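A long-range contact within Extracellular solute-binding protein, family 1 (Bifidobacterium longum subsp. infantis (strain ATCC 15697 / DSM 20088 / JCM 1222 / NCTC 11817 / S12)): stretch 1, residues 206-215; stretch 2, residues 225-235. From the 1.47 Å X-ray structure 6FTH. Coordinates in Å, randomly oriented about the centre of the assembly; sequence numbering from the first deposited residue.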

ATOM      1  N   SER A 206       3.381  12.020  -8.916  1.00 17.06           N
ATOM      2  CA  SER A 206       4.786  11.876  -9.286  1.00 20.75           C
ATOM      3  C   SER A 206       5.268  10.435  -9.211  1.00 21.79           C
ATOM      4  O   SER A 206       6.431  10.156  -9.523  1.00 18.20           O
ATOM      5  CB  SER A 206       5.646  12.756  -8.380  1.00 21.96           C
ATOM      6  OG  SER A 206       5.445  12.394  -7.036  1.00 23.80           O
ATOM      7  N   TYR A 207       4.397   9.536  -8.788  1.00 16.13           N
ATOM      8  CA  TYR A 207       4.610   8.102  -8.768  1.00 15.70           C
ATOM      9  C   TYR A 207       3.262   7.479  -9.090  1.00 15.35           C
ATOM     10  O   TYR A 207       2.235   8.158  -9.015  1.00 14.89           O
ATOM     11  CB  TYR A 207       5.050   7.637  -7.374  1.00 14.86           C
ATOM     12  CG  TYR A 207       4.033   7.914  -6.277  1.00 16.26           C
ATOM     13  CD1 TYR A 207       3.829   9.206  -5.800  1.00 19.89           C
ATOM     14  CD2 TYR A 207       3.270   6.894  -5.736  1.00 16.62           C
ATOM     15  CE1 TYR A 207       2.900   9.454  -4.809  1.00 21.80           C
ATOM     16  CE2 TYR A 207       2.337   7.132  -4.752  1.00 18.68           C
ATOM     17  CZ  TYR A 207       2.159   8.408  -4.293  1.00 21.39           C
ATOM     18  OH  TYR A 207       1.219   8.629  -3.316  1.00 24.65           O
ATOM     19  N   PHE A 208       3.251   6.183  -9.451  1.00 12.72           N
ATOM     20  CA  PHE A 208       1.986   5.492  -9.706  1.00 12.30           C
ATOM     21  C   PHE A 208       1.348   5.136  -8.370  1.00 13.91           C
ATOM     22  O   PHE A 208       1.936   4.399  -7.570  1.00 12.81           O
ATOM     23  CB  PHE A 208       2.207   4.283 -10.613  1.00 12.42           C
ATOM     24  CG  PHE A 208       2.750   4.674 -11.939  1.00 14.03           C
ATOM     25  CD1 PHE A 208       1.947   5.306 -12.879  1.00 13.53           C
ATOM     26  CD2 PHE A 208       4.097   4.505 -12.228  1.00 14.29           C
ATOM     27  CE1 PHE A 208       2.446   5.706 -14.082  1.00 15.30           C
ATOM     28  CE2 PHE A 208       4.613   4.929 -13.439  1.00 14.69           C
ATOM     29  CZ  PHE A 208       3.799   5.535 -14.373  1.00 15.03           C
ATOM     30  N   THR A 209       0.169   5.712  -8.111  1.00 14.78           N
ATOM     31  CA  THR A 209      -0.450   5.707  -6.792  1.00 14.89           C
ATOM     32  C   THR A 209      -1.270   4.442  -6.576  1.00 12.89           C
ATOM     33  O   THR A 209      -1.518   3.660  -7.497  1.00 12.40           O
ATOM     34  CB  THR A 209      -1.370   6.927  -6.638  1.00 13.08           C
ATOM     35  OG1 THR A 209      -2.518   6.764  -7.473  1.00 14.60           O
ATOM     36  CG2 THR A 209      -0.637   8.234  -7.041  1.00 14.80           C
ATOM     37  N   TYR A 210      -1.735   4.260  -5.343  1.00 12.36           N
ATOM     38  CA  TYR A 210      -2.812   3.314  -5.125  1.00 12.48           C
ATOM     39  C   TYR A 210      -3.931   3.608  -6.115  1.00 11.74           C
ATOM     40  O   TYR A 210      -4.238   4.767  -6.417  1.00 13.13           O
ATOM     41  CB  TYR A 210      -3.364   3.449  -3.711  1.00 13.32           C
ATOM     42  CG  TYR A 210      -2.655   2.622  -2.674  1.00 14.36           C
ATOM     43  CD1 TYR A 210      -1.292   2.789  -2.428  1.00 14.32           C
ATOM     44  CD2 TYR A 210      -3.351   1.666  -1.936  1.00 15.23           C
ATOM     45  CE1 TYR A 210      -0.649   2.029  -1.465  1.00 14.76           C
ATOM     46  CE2 TYR A 210      -2.713   0.891  -0.972  1.00 19.47           C
ATOM     47  CZ  TYR A 210      -1.358   1.081  -0.747  1.00 15.68           C
ATOM     48  OH  TYR A 210      -0.727   0.313   0.209  1.00 21.28           O
ATOM     49  N   TYR A 211      -4.520   2.559  -6.653  1.00 12.03           N
ATOM     50  CA  TYR A 211      -5.685   2.658  -7.528  1.00 12.57           C
ATOM     51  C   TYR A 211      -5.375   3.419  -8.813  1.00 12.55           C
ATOM     52  O   TYR A 211      -6.265   3.950  -9.471  1.00 14.85           O
ATOM     53  CB  TYR A 211      -6.914   3.236  -6.798  1.00 12.76           C
ATOM     54  CG  TYR A 211      -6.956   2.875  -5.308  1.00 13.27           C
ATOM     55  CD1 TYR A 211      -6.775   1.572  -4.872  1.00 14.00           C
ATOM     56  CD2 TYR A 211      -7.114   3.870  -4.331  1.00 13.77           C
ATOM     57  CE1 TYR A 211      -6.744   1.263  -3.524  1.00 15.05           C
ATOM     58  CE2 TYR A 211      -7.099   3.564  -2.989  1.00 15.25           C
ATOM     59  CZ  TYR A 211      -6.908   2.262  -2.586  1.00 15.69           C
ATOM     60  OH  TYR A 211      -6.869   1.926  -1.254  1.00 18.88           O
ATOM     61  N   SER A 212      -4.107   3.408  -9.215  1.00 11.94           N
ATOM     62  CA  SER A 212      -3.684   4.100 -10.417  1.00 12.08           C
ATOM     63  C   SER A 212      -4.403   3.545 -11.648  1.00 12.04           C
ATOM     64  O   SER A 212      -4.572   2.325 -11.763  1.00 11.23           O
ATOM     65  CB  SER A 212      -2.191   3.859 -10.615  1.00 12.96           C
ATOM     66  OG  SER A 212      -1.757   4.402 -11.848  1.00 12.42           O
ATOM     67  N   PRO A 213      -4.763   4.397 -12.623  1.00 12.86           N
ATOM     68  CA  PRO A 213      -5.235   3.876 -13.915  1.00 12.73           C
ATOM     69  C   PRO A 213      -4.233   2.921 -14.541  1.00 11.90           C
ATOM     70  O   PRO A 213      -4.617   2.071 -15.353  1.00 12.16           O
ATOM     71  CB  PRO A 213      -5.418   5.134 -14.788  1.00 13.11           C
ATOM     72  CG  PRO A 213      -4.634   6.241 -14.080  1.00 12.60           C
ATOM     73  CD  PRO A 213      -4.678   5.866 -12.604  1.00 13.63           C
ATOM     74  N   MET A 214      -2.954   3.041 -14.175  1.00 10.43           N
ATOM     75  CA  MET A 214      -1.961   2.152 -14.788  1.00 12.11           C
ATOM     76  C   MET A 214      -2.023   0.744 -14.247  1.00 12.90           C
ATOM     77  O   MET A 214      -1.219  -0.104 -14.638  1.00 11.32           O
ATOM     78  CB  MET A 214      -0.553   2.734 -14.674  1.00 13.86           C
ATOM     79  CG  MET A 214      -0.391   4.033 -15.424  1.00 18.79           C
ATOM     80  SD  MET A 214      -1.018   3.866 -17.094  1.00 26.56           S
ATOM     81  CE  MET A 214      -1.024   5.561 -17.697  1.00 24.72           C
ATOM     82  N   LEU A 215      -2.968   0.450 -13.376  1.00 11.75           N
ATOM     83  CA  LEU A 215      -3.256  -0.946 -13.084  1.00 10.54           C
ATOM     84  C   LEU A 215      -3.638  -1.725 -14.341  1.00 11.58           C
ATOM     85  O   LEU A 215      -3.558  -2.958 -14.330  1.00 11.05           O
ATOM     86  CB  LEU A 215      -4.342  -1.034 -12.027  1.00 11.28           C
ATOM     87  CG  LEU A 215      -3.917  -0.674 -10.613  1.00 11.15           C
ATOM     88  CD1 LEU A 215      -5.147  -0.445  -9.763  1.00 12.35           C
ATOM     89  CD2 LEU A 215      -3.034  -1.774  -9.998  1.00 12.68           C
ATOM     90  N   GLY A 225       3.036  -3.472  -8.840  1.00 10.45           N
ATOM     91  CA  GLY A 225       3.176  -3.609  -7.396  1.00 12.94           C
ATOM     92  C   GLY A 225       2.986  -2.272  -6.716  1.00 12.54           C
ATOM     93  O   GLY A 225       3.900  -1.719  -6.093  1.00 11.54           O
ATOM     94  N   PHE A 226       1.777  -1.756  -6.823  1.00 11.04           N
ATOM     95  CA  PHE A 226       1.536  -0.361  -6.490  1.00 11.56           C
ATOM     96  C   PHE A 226       1.295  -0.086  -5.001  1.00 12.50           C
ATOM     97  O   PHE A 226       1.101   1.082  -4.639  1.00 15.20           O
ATOM     98  CB  PHE A 226       0.421   0.233  -7.367  1.00 10.95           C
ATOM     99  CG  PHE A 226       0.788   0.407  -8.838  1.00 11.43           C
ATOM    100  CD1 PHE A 226       2.099   0.432  -9.286  1.00 12.39           C
ATOM    101  CD2 PHE A 226      -0.216   0.556  -9.784  1.00 13.69           C
ATOM    102  CE1 PHE A 226       2.389   0.606 -10.637  1.00 11.53           C
ATOM    103  CE2 PHE A 226       0.066   0.703 -11.120  1.00 12.28           C
ATOM    104  CZ  PHE A 226       1.384   0.744 -11.550  1.00 10.69           C
ATOM    105  N   ASN A 227       1.318  -1.087  -4.115  1.00 11.37           N
ATOM    106  CA  ASN A 227       1.252  -0.763  -2.688  1.00 12.31           C
ATOM    107  C   ASN A 227       2.519  -0.032  -2.247  1.00 15.32           C
ATOM    108  O   ASN A 227       2.457   0.881  -1.413  1.00 15.86           O
ATOM    109  CB  ASN A 227       1.084  -2.006  -1.819  1.00 12.71           C
ATOM    110  CG  ASN A 227      -0.337  -2.584  -1.788  1.00 13.72           C
ATOM    111  OD1 ASN A 227      -1.154  -2.382  -2.685  1.00 13.27           O
ATOM    112  ND2 ASN A 227      -0.605  -3.363  -0.734  1.00 16.02           N
ATOM    113  N   LYS A 228       3.678  -0.432  -2.770  1.00 14.17           N
ATOM    114  CA  LYS A 228       4.986   0.019  -2.284  1.00 13.83           C
ATOM    115  C   LYS A 228       6.087  -0.613  -3.130  1.00 17.25           C
ATOM    116  O   LYS A 228       5.893  -1.653  -3.766  1.00 17.00           O
ATOM    117  CB  LYS A 228       5.210  -0.336  -0.809  1.00 18.51           C
ATOM    118  CG  LYS A 228       5.015  -1.809  -0.452  1.00 17.88           C
ATOM    119  CD  LYS A 228       5.196  -2.052   1.055  1.00 18.74           C
ATOM    120  CE  LYS A 228       5.058  -3.525   1.451  1.00 20.77           C
ATOM    121  NZ  LYS A 228       3.658  -4.039   1.391  1.00 20.75           N
ATOM    122  N   GLY A 229       7.245   0.029  -3.123  1.00 17.41           N
ATOM    123  CA  GLY A 229       8.447  -0.538  -3.714  1.00 18.63           C
ATOM    124  C   GLY A 229       8.851   0.099  -5.029  1.00 15.70           C
ATOM    125  O   GLY A 229       8.585   1.276  -5.290  1.00 18.23           O
ATOM    126  N   ALA A 230       9.484  -0.694  -5.893  1.00 15.62           N
ATOM    127  CA  ALA A 230      10.028  -0.161  -7.141  1.00 13.11           C
ATOM    128  C   ALA A 230       8.950   0.096  -8.190  1.00 12.32           C
ATOM    129  O   ALA A 230       9.099   0.970  -9.056  1.00 12.31           O
ATOM    130  CB  ALA A 230      11.040  -1.153  -7.727  1.00 14.75           C
ATOM    131  N   SER A 231       7.873  -0.677  -8.159  1.00 12.36           N
ATOM    132  CA  SER A 231       6.856  -0.552  -9.196  1.00 11.52           C
ATOM    133  C   SER A 231       6.222   0.832  -9.279  1.00 11.57           C
ATOM    134  O   SER A 231       6.059   1.342 -10.402  1.00 13.14           O
ATOM    135  CB  SER A 231       5.802  -1.656  -9.037  1.00 11.35           C
ATOM    136  OG  SER A 231       4.829  -1.573 -10.040  1.00 11.94           O
ATOM    137  N   PRO A 232       5.897   1.508  -8.178  1.00 10.89           N
ATOM    138  CA  PRO A 232       5.363   2.869  -8.310  1.00 14.95           C
ATOM    139  C   PRO A 232       6.283   3.844  -9.002  1.00 13.73           C
ATOM    140  O   PRO A 232       5.811   4.908  -9.411  1.00 13.06           O
ATOM    141  CB  PRO A 232       5.106   3.287  -6.859  1.00 14.99           C
ATOM    142  CG  PRO A 232       4.825   2.013  -6.166  1.00 13.77           C
ATOM    143  CD  PRO A 232       5.744   1.010  -6.806  1.00 13.17           C
ATOM    144  N   THR A 233       7.568   3.540  -9.147  1.00 13.46           N
ATOM    145  CA  THR A 233       8.483   4.421  -9.856  1.00 12.84           C
ATOM    146  C   THR A 233       8.769   3.975 -11.281  1.00 13.18           C
ATOM    147  O   THR A 233       9.587   4.604 -11.962  1.00 15.61           O
ATOM    148  CB  THR A 233       9.790   4.621  -9.070  1.00 16.34           C
ATOM    149  OG1 THR A 233      10.527   3.399  -8.958  1.00 15.77           O
ATOM    150  CG2 THR A 233       9.486   5.144  -7.665  1.00 18.24           C
ATOM    151  N   GLY A 234       8.093   2.940 -11.772  1.00 11.99           N
ATOM    152  CA  GLY A 234       8.138   2.586 -13.167  1.00 12.48           C
ATOM    153  C   GLY A 234       8.906   1.326 -13.523  1.00 13.10           C
ATOM    154  O   GLY A 234       9.231   1.150 -14.698  1.00 14.39           O
ATOM    155  N   PHE A 235       9.178   0.448 -12.566  1.00 11.64           N
ATOM    156  CA  PHE A 235       9.977  -0.755 -12.815  1.00 12.51           C
ATOM    157  C   PHE A 235       9.176  -2.032 -12.614  1.00 12.37           C
ATOM    158  O   PHE A 235       8.195  -2.069 -11.863  1.00 11.52           O
ATOM    159  CB  PHE A 235      11.233  -0.762 -11.942  1.00 11.40           C
ATOM    160  CG  PHE A 235      12.065   0.462 -12.155  1.00 11.70           C
ATOM    161  CD1 PHE A 235      12.934   0.542 -13.225  1.00 14.00           C
ATOM    162  CD2 PHE A 235      11.854   1.598 -11.379  1.00 13.50           C
ATOM    163  CE1 PHE A 235      13.637   1.708 -13.483  1.00 13.31           C
ATOM    164  CE2 PHE A 235      12.554   2.763 -11.628  1.00 14.78           C
ATOM    165  CZ  PHE A 235      13.447   2.821 -12.675  1.00 14.46           C
TER
HETATM  166  O   HOH W   1       1.855   3.628  -4.886  1.00 15.62           O
HETATM  167  O   HOH W   2       1.821   0.599   1.277  1.00 29.17           O

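Two irregular stretches, mostly loop and turn with a short 3-10 segment in each, pack against each other and bury 505 Å² in all, with Phe226, Phe208 and Tyr210 covering the most surface. The backbones come closest at Phe208 and Pro232, whose CA atoms lie 4.5 Å apart; Tyr210 and Phe226 follow at 5.9 Å between CA atoms.

Phe226 is the centre of the contact. It sits in the type I turn from Gly225 to Lys228, and its CB points toward stretch 1, carrying the buried ring (chi1 m) into a pocket formed where that chain bends through the type II turn from Thr209 to Ser212 and on into the 3-10 segment. Phe208 CB lies over one face of the ring, 3.9 Å from its centroid and 20° off the normal, a CH-pi contact. Leu215 CD2 reaches Phe226 CD2 at 3.7 Å, Ser212 CB lies 3.9 Å from Phe226 CE2, and the backbone C of Met214 meets the ring edge 3.8 Å from Phe226 CE2. Phe208 CB, Leu215 CD2 and Met214 CB (4.1 Å from Phe226 CE2) give the ring apolar neighbours, which suits a side chain with no polar group to satisfy. A weak bond from Ser212 N to Thr209 O (3.1 Å) closes the turn; just after it, Met214 N donates to Ser212 OG and Leu215 N to Ser212 O, each at 2.9 Å.

Phe208 joins the stretches through both backbone and side chain. Its N donates to Pro232 O at 2.9 Å with a nearly straight N-H...O angle of 169°, the single direct hydrogen bond across the contact. Its ring (chi1 m) runs nearly parallel to that of Phe226, planes at 20°, but the centroids are 5.8 Å apart and the rings barely overlap; the closest contact between the two residues is instead Phe208 CB to Phe226 CE1, 3.7 Å. The edge of the Phe208 ring faces Gly234, with Phe208 CE2 4.2 Å from Gly234 CA. Water 1 adds a polar bridge, donating to Phe208 O (2.8 Å) and Phe226 O (2.7 Å), two carbonyls that could not bond to each other directly.

Tyr210 starts sideways at CB, but the end of its side chain comes nearer to the Phe226–Asn227 backbone. Tyr210 CE1 approaches Asn227 O to 3.3 Å, and Tyr210 OH lies 3.5 Å from Asn227 CG. Water 2 links the hydroxyl to the turn, 2.8 Å from Tyr210 OH and donating to Asn227 O, also at 2.8 Å. Near the Phe208–Pro232 bond, the Tyr207 ring adds an edge contact, Tyr207 CD2 to Pro232 CB at 4.2 Å.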